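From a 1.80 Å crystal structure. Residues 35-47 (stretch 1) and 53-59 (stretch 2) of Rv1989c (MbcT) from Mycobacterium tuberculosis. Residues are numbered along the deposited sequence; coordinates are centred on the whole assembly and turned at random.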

# COMPACT_ATOMS: atom_id res chain seq x y z
N ALA B 35 -24.85 27.95 24.12
CA ALA B 35 -23.88 29.02 24.36
C ALA B 35 -22.55 28.52 24.93
O ALA B 35 -21.53 29.19 24.81
N LEU B 36 -22.55 27.37 25.59
CA LEU B 36 -21.33 26.92 26.26
C LEU B 36 -20.69 25.68 25.60
O LEU B 36 -19.68 25.19 26.08
N SER B 37 -21.28 25.18 24.52
CA SER B 37 -20.73 24.02 23.82
C SER B 37 -19.40 24.33 23.15
O SER B 37 -19.22 25.40 22.58
N GLY B 38 -18.46 23.38 23.23
CA GLY B 38 -17.16 23.58 22.59
C GLY B 38 -16.80 22.49 21.59
O GLY B 38 -15.64 22.32 21.23
N GLU B 39 -17.81 21.76 21.14
CA GLU B 39 -17.57 20.59 20.30
C GLU B 39 -17.11 20.94 18.88
O GLU B 39 -16.44 20.14 18.24
N GLY B 40 -17.48 22.11 18.39
CA GLY B 40 -17.11 22.51 17.04
C GLY B 40 -15.61 22.72 16.91
O GLY B 40 -14.98 22.27 15.94
N ALA B 41 -15.05 23.41 17.90
CA ALA B 41 -13.61 23.61 17.96
C ALA B 41 -12.90 22.27 18.09
O ALA B 41 -11.81 22.08 17.55
N ARG B 42 -13.50 21.32 18.80
CA ARG B 42 -12.90 20.00 18.90
C ARG B 42 -12.94 19.25 17.57
O ARG B 42 -11.99 18.57 17.20
N ARG B 43 -14.06 19.35 16.86
CA ARG B 43 -14.21 18.61 15.62
C ARG B 43 -13.26 19.13 14.52
O ARG B 43 -12.65 18.34 13.80
N PHE B 44 -13.13 20.45 14.42
CA PHE B 44 -12.37 21.07 13.33
C PHE B 44 -10.99 21.54 13.74
O PHE B 44 -10.07 21.59 12.92
N GLY B 45 -10.84 21.86 15.02
CA GLY B 45 -9.69 22.63 15.47
C GLY B 45 -10.05 24.10 15.46
O GLY B 45 -11.02 24.50 14.82
N GLY B 46 -9.26 24.91 16.16
CA GLY B 46 -9.41 26.36 16.16
C GLY B 46 -8.02 26.96 16.19
O GLY B 46 -7.04 26.22 16.31
N ARG B 47 -7.91 28.28 16.07
CA ARG B 47 -6.58 28.88 16.01
C ARG B 47 -5.74 28.45 17.20
O ARG B 47 -4.54 28.16 17.04
N LEU B 53 -9.07 16.53 20.68
CA LEU B 53 -8.58 16.22 22.03
C LEU B 53 -9.46 16.79 23.14
O LEU B 53 -9.65 16.16 24.18
N PHE B 54 -9.99 17.99 22.92
CA PHE B 54 -10.78 18.63 23.96
C PHE B 54 -11.70 19.66 23.35
O PHE B 54 -11.36 20.27 22.35
N PRO B 55 -12.87 19.87 23.98
CA PRO B 55 -13.74 20.97 23.59
C PRO B 55 -13.08 22.29 23.92
O PRO B 55 -12.28 22.39 24.86
N ALA B 56 -13.38 23.31 23.13
CA ALA B 56 -12.87 24.65 23.40
C ALA B 56 -13.89 25.68 22.99
O ALA B 56 -14.62 25.49 22.01
N ILE B 57 -13.95 26.77 23.76
CA ILE B 57 -14.91 27.86 23.54
C ILE B 57 -14.14 29.14 23.28
O ILE B 57 -13.26 29.49 24.06
N TYR B 58 -14.49 29.85 22.22
CA TYR B 58 -13.82 31.11 21.91
C TYR B 58 -14.69 32.31 22.27
O TYR B 58 -15.83 32.43 21.80
N LEU B 59 -14.17 33.17 23.15
CA LEU B 59 -14.88 34.37 23.59
C LEU B 59 -14.04 35.61 23.36
O LEU B 59 -12.83 35.53 23.31

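The two backbones come closest, CA to CA, where Gly 38 lies against Pro 55, 4.4 Å apart, and the absence of a side chain makes this approach possible. An ideal CB on Gly 38 would point toward stretch 2 and fall 2.8 Å from Ala 56 N, a clash, and 3.2 Å from Pro 55 CB. With no side chain in the way, Ala 56 N comes close enough to donate to Gly 38 O at 3.1 Å with an angle of 156°. Gly 38 O also receives a CA-H...O contact from Pro 55 CA at 3.3 Å.

From the helix, Ala 41 and Arg 42 direct their CA-to-CB bonds toward stretch 2. Ala 41 is a small bump: its CB lies 4.0 Å from Ala 56 CB and 4.0 Å from Tyr 58 CE1, meeting the tyrosine ring at its edge. Water 1 fills the polar gap beside it, donating to Ala 56 O at 2.7 Å and accepting a weak bond from Ala 41 N at 3.3 Å.

Arg 42, t at chi1 and chi2, has the largest covered area, 77 Å². Pro 55 CD sits over one face of its guanidinium, 4.0 Å from Arg 42 CZ. Glu 39, m at chi1 and chi2, starts away but returns: Glu 39 OE1 forms a salt bridge with Arg 42 NH1 at 3.4 Å, its hydrogen bond weak, while Glu 39 OE2 reaches 3.7 Å from Pro 55 CG. Arg 42 NE is buried without a partner.

Ile 57 (m, t) extends CD1 to 3.0 Å from Leu 36 O and 4.5 Å from Leu 36 CB. Tyr 58 (chi1 m) brings OH to 3.4 Å from Gly 46 C; a CB on Gly 46 would lie 2.6 Å from that OH, so glycine leaves the hollow that the hydroxyl enters.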

# COMPACT_ATOMS: atom_id res chain seq x y z
CB ALA B 35 -24.48 30.07 25.29
CB LEU B 36 -21.62 26.64 27.75
CG LEU B 36 -22.23 27.82 28.52
CD1 LEU B 36 -22.58 27.43 29.95
CD2 LEU B 36 -21.28 29.00 28.50
CB SER B 37 -21.70 23.50 22.75
OG SER B 37 -21.01 22.65 21.82
CB GLU B 39 -18.80 19.73 20.24
CG GLU B 39 -19.23 19.28 21.61
CD GLU B 39 -18.21 18.38 22.28
OE1 GLU B 39 -17.46 17.67 21.56
OE2 GLU B 39 -18.15 18.40 23.53
CB ALA B 41 -13.26 24.53 19.12
CB ARG B 42 -13.60 19.15 19.97
CG ARG B 42 -13.00 17.78 20.14
CD ARG B 42 -13.94 16.85 20.89
NE ARG B 42 -13.25 16.13 21.94
CZ ARG B 42 -13.82 15.67 23.04
NH1 ARG B 42 -15.13 15.84 23.24
NH2 ARG B 42 -13.09 15.04 23.95
CB ARG B 43 -15.67 18.66 15.15
CG ARG B 43 -16.51 17.54 15.76
CD ARG B 43 -18.00 17.77 15.63
NE ARG B 43 -18.42 17.97 14.25
CZ ARG B 43 -18.76 17.01 13.40
NH1 ARG B 43 -18.73 15.74 13.79
NH2 ARG B 43 -19.14 17.32 12.16
CB PHE B 44 -13.13 22.27 12.73
CG PHE B 44 -12.50 22.80 11.46
CD1 PHE B 44 -12.52 22.03 10.31
CD2 PHE B 44 -11.86 24.04 11.44
CE1 PHE B 44 -11.92 22.48 9.14
CE2 PHE B 44 -11.25 24.50 10.26
CZ PHE B 44 -11.28 23.72 9.13
CB ARG B 47 -6.65 30.42 15.95
CG ARG B 47 -5.24 31.04 15.96
CD ARG B 47 -5.23 32.49 15.48
NE ARG B 47 -5.72 32.66 14.11
CZ ARG B 47 -4.97 32.65 13.01
NH1 ARG B 47 -3.65 32.49 13.07
NH2 ARG B 47 -5.55 32.82 11.82
CB LEU B 53 -7.15 16.72 22.21
CG LEU B 53 -6.10 15.84 21.54
CD1 LEU B 53 -4.71 16.41 21.77
CD2 LEU B 53 -6.20 14.40 22.05
CB PHE B 54 -9.88 19.28 25.04
CG PHE B 54 -8.81 20.23 24.49
CD1 PHE B 54 -9.07 21.58 24.31
CD2 PHE B 54 -7.53 19.76 24.20
CE1 PHE B 54 -8.07 22.45 23.83
CE2 PHE B 54 -6.54 20.61 23.72
CZ PHE B 54 -6.80 21.96 23.53
CB PRO B 55 -15.01 20.77 24.45
CG PRO B 55 -14.89 19.41 25.05
CD PRO B 55 -13.43 19.06 25.08
CB ALA B 56 -11.54 24.89 22.66
CB ILE B 57 -15.80 28.11 24.78
CG1 ILE B 57 -16.59 26.87 25.18
CG2 ILE B 57 -16.76 29.25 24.52
CD1 ILE B 57 -17.36 27.10 26.47
CB TYR B 58 -13.44 31.12 20.42
CG TYR B 58 -12.25 30.22 20.12
CD1 TYR B 58 -12.42 28.85 19.97
CD2 TYR B 58 -10.96 30.74 20.02
CE1 TYR B 58 -11.34 28.01 19.71
CE2 TYR B 58 -9.88 29.92 19.77
CZ TYR B 58 -10.07 28.55 19.63
OH TYR B 58 -9.00 27.73 19.38
CB LEU B 59 -15.26 34.27 25.07
CG LEU B 59 -16.05 33.01 25.43
CD1 LEU B 59 -15.25 32.14 26.36
CD2 LEU B 59 -17.36 33.37 26.07
O HOH W 1 -16.27 25.79 19.86